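Local coordinates for UPF0131 protein ykqA (Bacillus subtilis, PDB 2QIK) that is a putative gamma-glutamylcyclotransferase, probably releasing the gamma-glutamyl group of its substrate in cyclised form, at residues A[3-8]-A[95-100]; A[15-20]-A[73-78]; A[31-36]-A[81-86]. One frame throughout, in Å; residues are numbered along the deposited sequence. Where two conformers were deposited one is given.

In the fold
Interactions 1 and 3 both belong to the antiparallel sheet running 3-7, 55-63, 25-34, 79-87, 90-98, and both are partly buried. Interaction 1 joins its two outermost strands, whereas interaction 3 joins two inner neighbours. Strand 3-7 of interaction 1 packs on both strands of interaction 3, and Ile96 N probably bonds to Gln81 O. Interaction 2 differs: it lies at the surface, links the loop 15-20 to the end of helix 65-74, and has no hydrogen bond across it. Its chemistry is CH-pi and amide-ring packing, against backbone and tyrosine hydrogen bonds in interaction 1 and a salt bridge with backbone pairing in interaction 3.

Interaction 1 (A[3-8]-A[95-100])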
loop_
_atom_site.group_PDB
_atom_site.type_symbol
_atom_site.label_atom_id
_atom_site.label_comp_id
_atom_site.label_asym_id
_atom_site.label_seq_id
_atom_site.Cartn_x
_atom_site.Cartn_y
_atom_site.Cartn_z
ATOM N N SER A 3 15.434 -18.289 2.472
ATOM C CA SER A 3 14.906 -18.068 1.134
ATOM C C SER A 3 13.932 -16.887 1.193
ATOM O O SER A 3 13.056 -16.859 2.071
ATOM C CB SER A 3 14.088 -19.278 0.680
ATOM O OG SER A 3 14.878 -20.466 0.644
ATOM N N LEU A 4 13.983 -16.009 0.200
ATOM C CA LEU A 4 12.929 -15.041 0.025
ATOM C C LEU A 4 11.662 -15.743 -0.404
ATOM O O LEU A 4 11.679 -16.637 -1.244
ATOM C CB LEU A 4 13.304 -13.941 -0.935
ATOM C CG LEU A 4 14.475 -13.104 -0.518
ATOM C CD1 LEU A 4 14.777 -12.076 -1.650
ATOM C CD2 LEU A 4 14.213 -12.348 0.768
ATOM N N LEU A 5 10.551 -15.306 0.171
ATOM C CA LEU A 5 9.230 -15.885 -0.030
ATOM C C LEU A 5 8.201 -14.773 -0.277
ATOM O O LEU A 5 8.112 -13.848 0.540
ATOM C CB LEU A 5 8.825 -16.673 1.212
ATOM C CG LEU A 5 7.378 -17.198 1.200
ATOM C CD1 LEU A 5 7.177 -18.269 0.208
ATOM C CD2 LEU A 5 7.011 -17.692 2.587
ATOM N N PHE A 6 7.531 -14.854 -1.409
ATOM C CA PHE A 6 6.458 -13.909 -1.749
ATOM C C PHE A 6 5.130 -14.545 -1.417
ATOM O O PHE A 6 4.815 -15.639 -1.880
ATOM C CB PHE A 6 6.534 -13.583 -3.262
ATOM C CG PHE A 6 5.424 -12.707 -3.775
ATOM C CD1 PHE A 6 4.321 -13.247 -4.367
ATOM C CD2 PHE A 6 5.491 -11.341 -3.670
ATOM C CE1 PHE A 6 3.304 -12.440 -4.905
ATOM C CE2 PHE A 6 4.488 -10.553 -4.180
ATOM C CZ PHE A 6 3.449 -11.096 -4.805
ATOM N N VAL A 7 4.348 -13.846 -0.575
ATOM C CA VAL A 7 3.048 -14.327 -0.169
ATOM C C VAL A 7 1.969 -13.338 -0.605
ATOM O O VAL A 7 2.135 -12.140 -0.552
ATOM C CB VAL A 7 2.866 -14.601 1.365
ATOM C CG1 VAL A 7 3.754 -15.830 1.744
ATOM C CG2 VAL A 7 3.188 -13.321 2.195
ATOM N N TYR A 8 0.842 -13.913 -1.008
ATOM C CA TYR A 8 -0.238 -13.145 -1.639
ATOM C C TYR A 8 -1.631 -13.437 -1.069
ATOM O O TYR A 8 -2.587 -12.764 -1.420
ATOM C CB TYR A 8 -0.268 -13.412 -3.170
ATOM C CG TYR A 8 -0.425 -14.871 -3.513
ATOM C CD1 TYR A 8 -1.683 -15.451 -3.509
ATOM C CD2 TYR A 8 0.635 -15.652 -3.808
ATOM C CE1 TYR A 8 -1.865 -16.777 -3.761
ATOM C CE2 TYR A 8 0.475 -16.991 -4.063
ATOM C CZ TYR A 8 -0.775 -17.561 -4.050
ATOM O OH TYR A 8 -0.990 -18.906 -4.347
ATOM N N LEU A 95 10.415 -17.334 -3.743
ATOM C CA LEU A 95 9.533 -18.459 -3.866
ATOM C C LEU A 95 8.090 -17.990 -3.835
ATOM O O LEU A 95 7.730 -17.008 -3.200
ATOM C CB LEU A 95 9.714 -19.343 -2.644
ATOM C CG LEU A 95 10.995 -20.130 -2.623
ATOM C CD1 LEU A 95 11.231 -20.762 -1.232
ATOM C CD2 LEU A 95 10.959 -21.254 -3.710
ATOM N N ILE A 96 7.240 -18.780 -4.471
ATOM C CA ILE A 96 5.776 -18.526 -4.455
ATOM C C ILE A 96 5.093 -19.882 -4.534
ATOM O O ILE A 96 5.550 -20.750 -5.281
ATOM C CB ILE A 96 5.342 -17.596 -5.581
ATOM C CG1 ILE A 96 3.883 -17.169 -5.433
ATOM C CG2 ILE A 96 5.623 -18.192 -6.940
ATOM C CD1 ILE A 96 3.462 -16.090 -6.480
ATOM N N TYR A 97 3.999 -20.061 -3.780
ATOM C CA TYR A 97 3.191 -21.261 -3.804
ATOM C C TYR A 97 2.007 -21.052 -4.707
ATOM O O TYR A 97 1.400 -20.003 -4.717
ATOM C CB TYR A 97 2.722 -21.621 -2.372
ATOM C CG TYR A 97 3.821 -22.195 -1.498
ATOM C CD1 TYR A 97 3.959 -23.554 -1.329
ATOM C CD2 TYR A 97 4.736 -21.378 -0.869
ATOM C CE1 TYR A 97 4.987 -24.094 -0.530
ATOM C CE2 TYR A 97 5.773 -21.900 -0.078
ATOM C CZ TYR A 97 5.904 -23.268 0.044
ATOM O OH TYR A 97 6.907 -23.692 0.864
ATOM N N PHE A 98 1.599 -22.117 -5.379
ATOM C CA PHE A 98 0.421 -22.052 -6.294
ATOM C C PHE A 98 -0.272 -23.376 -6.337
ATOM O O PHE A 98 0.355 -24.407 -6.182
ATOM C CB PHE A 98 0.871 -21.599 -7.735
ATOM C CG PHE A 98 1.814 -22.574 -8.401
ATOM C CD1 PHE A 98 1.321 -23.565 -9.276
ATOM C CD2 PHE A 98 3.206 -22.442 -8.269
ATOM C CE1 PHE A 98 2.182 -24.425 -9.950
ATOM C CE2 PHE A 98 4.053 -23.327 -8.911
ATOM C CZ PHE A 98 3.550 -24.309 -9.752
HETATM N N MSE A 99 -1.581 -23.351 -6.533
HETATM C CA MSE A 99 -2.305 -24.609 -6.805
HETATM C C MSE A 99 -2.742 -24.550 -8.268
HETATM O O MSE A 99 -3.488 -23.590 -8.626
HETATM C CB MSE A 99 -3.559 -24.731 -5.924
HETATM C CG MSE A 99 -4.397 -23.525 -5.438
HETATM SE SE MSE A 99 -6.449 -23.523 -4.992
HETATM C CE MSE A 99 -6.710 -22.604 -3.230
ATOM N N ASN A 100 -2.398 -25.494 -9.105
ATOM C CA ASN A 100 -3.039 -25.602 -10.468
ATOM C C ASN A 100 -4.531 -25.860 -10.412
ATOM O O ASN A 100 -5.030 -26.494 -9.466
ATOM C CB ASN A 100 -2.386 -26.695 -11.315
ATOM C CG ASN A 100 -3.396 -27.450 -12.220
ATOM O OD1 ASN A 100 -3.643 -28.661 -12.048
ATOM N ND2 ASN A 100 -3.974 -26.741 -13.170
HETATM O O HOH W 1 3.331 -18.004 -1.828
#
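Leu5 and Leu95 form a single backbone bridge between strands 3-7 and 90-98, the two outermost strands of the five-stranded sheet, so the contact brings the sheet's edges together as in a barrel, consistent with the gamma-glutamylcyclotransferase fold. The N-to-C directions diverge by 42°, consistent with direct pairing confined to two bonds around Leu95: its N donates to Leu4 O (2.9 Å), and its O accepts from Phe6 N (2.8 Å). Beyond them a water spans the widening gap, donating to Phe6 O and accepting from Tyr97 N.

On one side, Leu5 CD1 lies at the edge of the Tyr97 ring, 3.9 Å from Tyr97 CE2; the Tyr97 hydroxyl is bonded to Asp72. On the other, Ile96 CD1 sits at the rim of the Phe6 ring, 3.6 Å from Phe6 CD1, while Ile96 CG1, anti to the backbone N (chi1 -171°), meets the edge of the Tyr8 ring at Tyr8 CE2 (3.7 Å).

Tyr8 OH donates to Tyr97 O over 2.7 Å, tilted 30° from the carbonyl plane. Tyr8 is assigned to the substrate site by similarity; this bond holds its phenol on strand 90-98 and, if that is right, helps place a residue of the site.

Interaction 2 (A[15-20]-A[73-78]); sequences EKNHHL and QFFQGY
Phe74, in the last turn of helix 65-74, lays its ring against Leu20 and Asn17 of the loop between strands 3-7 and 25-34. Its CB already touches that loop, 4.0 Å from Leu20 CD1. CG stands anti to the backbone N (chi1 -168°), and at this atom the same methyl comes closer, with Leu20 CD1 3.6 Å from Phe74 CG. CD1 and CD2 flank it, CD2 as near to the methyl as CG is. Leu20 CD1 therefore lies over one face of the ring, 3.7 Å from the centroid and 18° off the normal, a CH-pi contact displaced toward the CG-CD2 rim. Further out the partner changes to an amide: Phe74 CE2 meets Asn17 ND2 at 3.8 Å, and Phe74 CZ meets Asn17 OD1 at 3.7 Å. The amide and ring planes stand 67° apart.

Both backbones are in turns here. A type I turn from Glu15 to His18 leads into a 3-10 segment, and the helix gives way to an inverse gamma turn centred on Phe75, then a type II turn from Phe75 to Tyr78 with Gly77 at a positive phi. The Phe75 ring lies beside that of Phe74, with Phe74 CD2 above one of its faces, and Leu20 CD1 approaches Phe75 CE1 more loosely at 4.3 Å. The amide of Asn17 has a stronger partner elsewhere: ND2 is hydrogen-bonded to the OG1 of Thr10, a substrate-site residue by similarity. An alanine in place of Asn17 would probably leave that Thr10 hydroxyl without its amide donor and open a gap next to Phe74 CE2 and CZ. His18 ND1, bonded to Leu11 O, gives the loop another tie to the same site.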
loop_
_atom_site.group_PDB
_atom_site.type_symbol
_atom_site.label_atom_id
_atom_site.label_comp_id
_atom_site.label_asym_id
_atom_site.label_seq_id
_atom_site.Cartn_x
_atom_site.Cartn_y
_atom_site.Cartn_z
ATOM N N GLU A 15 -3.550 -12.285 8.184
ATOM C CA GLU A 15 -4.467 -13.260 7.581
ATOM C C GLU A 15 -4.319 -14.575 8.368
ATOM O O GLU A 15 -3.404 -14.771 9.173
ATOM C CB GLU A 15 -4.048 -13.511 6.129
ATOM C CG GLU A 15 -4.135 -12.264 5.255
ATOM C CD GLU A 15 -5.510 -11.814 4.861
ATOM O OE1 GLU A 15 -6.542 -12.315 5.351
ATOM O OE2 GLU A 15 -5.560 -10.933 3.974
ATOM N N LYS A 16 -5.302 -15.469 8.147
ATOM C CA LYS A 16 -5.491 -16.603 9.045
ATOM C C LYS A 16 -4.317 -17.550 9.137
ATOM O O LYS A 16 -4.140 -18.238 10.140
ATOM C CB LYS A 16 -6.743 -17.347 8.695
ATOM C CG LYS A 16 -6.733 -17.995 7.365
ATOM C CD LYS A 16 -8.041 -18.680 7.091
ATOM C CE LYS A 16 -8.050 -19.324 5.697
ATOM N NZ LYS A 16 -9.324 -20.012 5.387
ATOM N N ASN A 17 -3.495 -17.654 8.113
ATOM C CA ASN A 17 -2.314 -18.555 8.170
ATOM C C ASN A 17 -0.989 -17.878 8.406
ATOM O O ASN A 17 0.062 -18.516 8.311
ATOM C CB ASN A 17 -2.285 -19.516 6.963
ATOM C CG ASN A 17 -3.499 -20.454 6.944
ATOM O OD1 ASN A 17 -3.890 -20.966 7.982
ATOM N ND2 ASN A 17 -4.027 -20.690 5.786
ATOM N N HIS A 18 -1.003 -16.574 8.694
ATOM C CA HIS A 18 0.249 -15.839 8.785
ATOM C C HIS A 18 1.157 -16.377 9.888
ATOM O O HIS A 18 2.372 -16.307 9.762
ATOM C CB HIS A 18 -0.043 -14.380 8.995
ATOM C CG HIS A 18 1.166 -13.514 9.026
ATOM N ND1 HIS A 18 1.960 -13.306 7.925
ATOM C CD2 HIS A 18 1.765 -12.857 10.038
ATOM C CE1 HIS A 18 2.965 -12.510 8.269
ATOM N NE2 HIS A 18 2.880 -12.244 9.555
ATOM N N HIS A 19 0.558 -16.940 10.944
ATOM C CA HIS A 19 1.351 -17.477 12.029
ATOM C C HIS A 19 2.318 -18.563 11.578
ATOM O O HIS A 19 3.317 -18.786 12.265
ATOM C CB HIS A 19 0.449 -18.039 13.140
ATOM C CG HIS A 19 -0.357 -19.179 12.712
ATOM N ND1 HIS A 19 -1.591 -19.070 12.117
ATOM C CD2 HIS A 19 -0.120 -20.515 12.849
ATOM C CE1 HIS A 19 -2.054 -20.269 11.838
ATOM N NE2 HIS A 19 -1.182 -21.168 12.230
ATOM N N LEU A 20 2.047 -19.242 10.463
ATOM C CA LEU A 20 2.987 -20.203 9.927
ATOM C C LEU A 20 4.336 -19.679 9.576
ATOM O O LEU A 20 5.310 -20.435 9.570
ATOM C CB LEU A 20 2.393 -20.974 8.780
ATOM C CG LEU A 20 1.144 -21.804 8.981
ATOM C CD1 LEU A 20 0.570 -22.348 7.644
ATOM C CD2 LEU A 20 1.378 -22.953 9.923
ATOM N N GLN A 73 4.289 -28.720 3.973
ATOM C CA GLN A 73 3.404 -29.692 4.597
ATOM C C GLN A 73 1.987 -29.186 4.765
ATOM O O GLN A 73 1.051 -30.002 4.635
ATOM C CB GLN A 73 3.899 -30.121 5.966
ATOM C CG GLN A 73 5.162 -30.877 5.943
ATOM C CD GLN A 73 5.719 -31.125 7.337
ATOM O OE1 GLN A 73 6.944 -31.164 7.461
ATOM N NE2 GLN A 73 4.869 -31.331 8.336
ATOM N N PHE A 74 1.794 -27.900 5.077
ATOM C CA PHE A 74 0.463 -27.344 5.285
ATOM C C PHE A 74 -0.339 -27.291 3.991
ATOM O O PHE A 74 -1.525 -27.606 3.955
ATOM C CB PHE A 74 0.591 -26.014 5.988
ATOM C CG PHE A 74 -0.715 -25.500 6.497
ATOM C CD1 PHE A 74 -1.154 -25.861 7.756
ATOM C CD2 PHE A 74 -1.467 -24.666 5.731
ATOM C CE1 PHE A 74 -2.316 -25.409 8.247
ATOM C CE2 PHE A 74 -2.706 -24.195 6.217
ATOM C CZ PHE A 74 -3.112 -24.574 7.451
ATOM N N PHE A 75 0.340 -26.795 2.941
ATOM C CA PHE A 75 -0.295 -26.531 1.647
ATOM C C PHE A 75 -0.307 -27.728 0.705
ATOM O O PHE A 75 0.339 -27.759 -0.306
ATOM C CB PHE A 75 0.332 -25.288 0.979
ATOM C CG PHE A 75 -0.027 -24.015 1.674
ATOM C CD1 PHE A 75 0.765 -23.448 2.686
ATOM C CD2 PHE A 75 -1.182 -23.395 1.355
ATOM C CE1 PHE A 75 0.402 -22.327 3.368
ATOM C CE2 PHE A 75 -1.520 -22.236 2.007
ATOM C CZ PHE A 75 -0.728 -21.729 3.020
ATOM N N GLN A 76 -1.006 -28.762 1.137
ATOM C CA GLN A 76 -1.117 -29.981 0.319
ATOM C C GLN A 76 -1.760 -29.665 -1.013
ATOM O O GLN A 76 -2.684 -28.876 -1.113
ATOM C CB GLN A 76 -1.923 -31.054 1.156
ATOM C CG GLN A 76 -1.049 -31.557 2.320
ATOM C CD GLN A 76 -1.744 -32.483 3.292
ATOM O OE1 GLN A 76 -2.944 -32.333 3.568
ATOM N NE2 GLN A 76 -0.989 -33.470 3.803
ATOM N N GLY A 77 -1.262 -30.248 -2.093
ATOM C CA GLY A 77 -1.807 -29.906 -3.421
ATOM C C GLY A 77 -1.240 -28.627 -4.044
ATOM O O GLY A 77 -1.561 -28.312 -5.203
ATOM N N TYR A 78 -0.423 -27.879 -3.316
ATOM C CA TYR A 78 0.246 -26.720 -3.906
ATOM C C TYR A 78 1.640 -27.137 -4.287
ATOM O O TYR A 78 2.252 -28.020 -3.664
ATOM C CB TYR A 78 0.326 -25.552 -2.954
ATOM C CG TYR A 78 -0.932 -24.847 -2.680
ATOM C CD1 TYR A 78 -1.036 -23.499 -2.983
ATOM C CD2 TYR A 78 -2.066 -25.509 -2.169
ATOM C CE1 TYR A 78 -2.176 -22.822 -2.771
ATOM C CE2 TYR A 78 -3.195 -24.801 -1.940
ATOM C CZ TYR A 78 -3.249 -23.472 -2.232
ATOM O OH TYR A 78 -4.370 -22.725 -2.002
#

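Interaction 3 (A[31-36]-A[81-86])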
loop_
_atom_site.group_PDB
_atom_site.type_symbol
_atom_site.label_atom_id
_atom_site.label_comp_id
_atom_site.label_asym_id
_atom_site.label_seq_id
_atom_site.Cartn_x
_atom_site.Cartn_y
_atom_site.Cartn_z
ATOM N N ALA A 31 4.940 -5.227 -2.661
ATOM C CA ALA A 31 5.628 -6.053 -3.644
ATOM C C ALA A 31 4.620 -6.596 -4.653
ATOM O O ALA A 31 3.431 -6.693 -4.343
ATOM C CB ALA A 31 6.354 -7.211 -2.976
ATOM N N ARG A 32 5.097 -6.963 -5.824
ATOM C CA ARG A 32 4.215 -7.503 -6.855
ATOM C C ARG A 32 5.010 -8.386 -7.806
ATOM O O ARG A 32 6.210 -8.268 -7.962
ATOM C CB ARG A 32 3.467 -6.378 -7.642
ATOM C CG ARG A 32 4.326 -5.602 -8.583
ATOM C CD ARG A 32 3.571 -4.475 -9.233
ATOM N NE ARG A 32 4.307 -3.878 -10.311
ATOM C CZ ARG A 32 3.847 -2.923 -11.087
ATOM N NH1 ARG A 32 2.642 -2.431 -10.904
ATOM N NH2 ARG A 32 4.586 -2.516 -12.079
ATOM N N THR A 33 4.260 -9.219 -8.508
ATOM C CA THR A 33 4.804 -10.015 -9.614
ATOM C C THR A 33 3.766 -10.128 -10.707
ATOM O O THR A 33 2.580 -10.208 -10.443
ATOM C CB THR A 33 5.286 -11.362 -9.110
ATOM O OG1 THR A 33 6.173 -11.987 -10.035
ATOM C CG2 THR A 33 4.211 -12.326 -8.732
ATOM N N LYS A 34 4.201 -10.182 -11.955
ATOM C CA LYS A 34 3.297 -10.223 -13.082
ATOM C C LYS A 34 2.559 -11.593 -13.077
ATOM O O LYS A 34 3.203 -12.655 -13.017
ATOM C CB LYS A 34 4.021 -10.010 -14.404
ATOM C CG LYS A 34 3.056 -10.061 -15.580
ATOM C CD LYS A 34 3.581 -9.396 -16.837
ATOM C CE LYS A 34 3.532 -7.870 -16.842
ATOM N NZ LYS A 34 4.266 -7.306 -17.957
ATOM N N GLY A 35 1.230 -11.542 -13.167
ATOM C CA GLY A 35 0.407 -12.711 -13.075
ATOM C C GLY A 35 -0.977 -12.370 -12.669
ATOM O O GLY A 35 -1.300 -11.205 -12.534
ATOM N N SER A 36 -1.825 -13.391 -12.481
ATOM C CA SER A 36 -3.205 -13.175 -12.101
ATOM C C SER A 36 -3.496 -13.902 -10.776
ATOM O O SER A 36 -2.992 -14.967 -10.524
ATOM C CB SER A 36 -4.100 -13.740 -13.151
ATOM O OG SER A 36 -4.007 -13.016 -14.360
ATOM N N GLN A 81 7.424 -22.392 -7.067
ATOM C CA GLN A 81 8.427 -22.030 -8.026
ATOM C C GLN A 81 9.027 -20.705 -7.555
ATOM O O GLN A 81 8.617 -20.172 -6.511
ATOM C CB GLN A 81 7.842 -21.874 -9.440
ATOM C CG GLN A 81 6.817 -20.721 -9.575
ATOM C CD GLN A 81 6.578 -20.462 -11.038
ATOM O OE1 GLN A 81 5.831 -21.171 -11.683
ATOM N NE2 GLN A 81 7.294 -19.457 -11.584
ATOM N N THR A 82 9.970 -20.146 -8.265
ATOM C CA THR A 82 10.399 -18.779 -8.001
ATOM C C THR A 82 9.847 -17.837 -9.054
ATOM O O THR A 82 9.527 -18.253 -10.197
ATOM C CB THR A 82 11.891 -18.595 -7.889
ATOM O OG1 THR A 82 12.552 -19.071 -9.092
ATOM C CG2 THR A 82 12.472 -19.431 -6.791
ATOM N N VAL A 83 9.727 -16.564 -8.693
ATOM C CA VAL A 83 9.360 -15.492 -9.565
ATOM C C VAL A 83 10.242 -14.269 -9.294
ATOM O O VAL A 83 10.801 -14.132 -8.190
ATOM C CB VAL A 83 7.891 -15.086 -9.420
ATOM C CG1 VAL A 83 6.919 -16.143 -10.012
ATOM C CG2 VAL A 83 7.511 -14.826 -8.003
ATOM N N PHE A 84 10.332 -13.399 -10.255
ATOM C CA PHE A 84 10.879 -12.068 -10.066
ATOM C C PHE A 84 9.826 -11.158 -9.493
ATOM O O PHE A 84 8.740 -11.049 -10.045
ATOM C CB PHE A 84 11.363 -11.461 -11.378
ATOM C CG PHE A 84 12.620 -12.038 -11.930
ATOM C CD1 PHE A 84 13.794 -11.699 -11.432
ATOM C CD2 PHE A 84 12.577 -12.868 -13.011
ATOM C CE1 PHE A 84 14.980 -12.245 -11.986
ATOM C CE2 PHE A 84 13.745 -13.436 -13.512
ATOM C CZ PHE A 84 14.911 -13.158 -13.012
ATOM N N VAL A 85 10.145 -10.581 -8.354
ATOM C CA VAL A 85 9.248 -9.713 -7.590
ATOM C C VAL A 85 9.741 -8.246 -7.652
ATOM O O VAL A 85 10.897 -7.966 -7.309
ATOM C CB VAL A 85 9.176 -10.177 -6.144
ATOM C CG1 VAL A 85 8.289 -9.239 -5.319
ATOM C CG2 VAL A 85 8.663 -11.550 -6.048
ATOM N N GLU A 86 8.855 -7.339 -8.046
ATOM C CA GLU A 86 9.158 -5.928 -8.082
ATOM C C GLU A 86 8.829 -5.322 -6.705
ATOM O O GLU A 86 7.767 -5.571 -6.137
ATOM C CB GLU A 86 8.287 -5.238 -9.145
ATOM C CG GLU A 86 8.551 -5.644 -10.607
ATOM C CD GLU A 86 7.532 -5.220 -11.657
ATOM O OE1 GLU A 86 6.899 -4.234 -11.440
ATOM O OE2 GLU A 86 7.483 -5.823 -12.839
HETATM O O HOH W 2 7.017 -9.339 -11.999
#
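Arg32 holds one carboxylate oxygen of Glu86 with two nitrogens in a side-on salt bridge: NE lies 2.8 Å from Glu86 OE1 and NH2 lies 3.0 Å from the same atom. OE1 is almost exactly in the guanidinium plane, but that plane and the carboxylate are turned 62° against each other. NH2 uses the syn lone pair of OE1, while NE meets the oxygen from above the carboxylate plane. The guanidinium is fixed further by NH1 bonding to Tyr57 OH and by a cation-pi contact with Tyr55, so the group is held by more than one partner, while Glu86 supplies the countercharge.

Beneath the bridge, the two backbones make an antiparallel hydrogen-bonded pair. Arg32 N donates to Glu86 O (3.0 Å), and Glu86 N returns a bond to Arg32 O (2.8 Å). The regular ladder stops there, for the strands run at 135° and separate. Thr33 continues it with its side chain: OG1, anti to the backbone N (chi1 -162°), donates to Phe84 O across 2.7 Å, from above the carbonyl plane. That carbonyl accepts a second hydrogen bond, from a water that in turn accepts one from Lys34 N, bridging the gap where the backbones no longer pair directly.

Packing is sparser. Ala31 CB touches Val85 CG1 at 3.7 Å, and Val83 CB comes within 3.6 Å of Thr33 OG1, the two side chains crossing at about a right angle.

Strand 25-34 lies between 55-63, to which Ala31 and Thr33 are bonded through Gly58 and Ile56, and 79-87, which has 90-98 on its other side. Phe6 from strand 3-7 packs on Ala31, Thr33 and Val85, so strand 3-7 touches both partners of this pair.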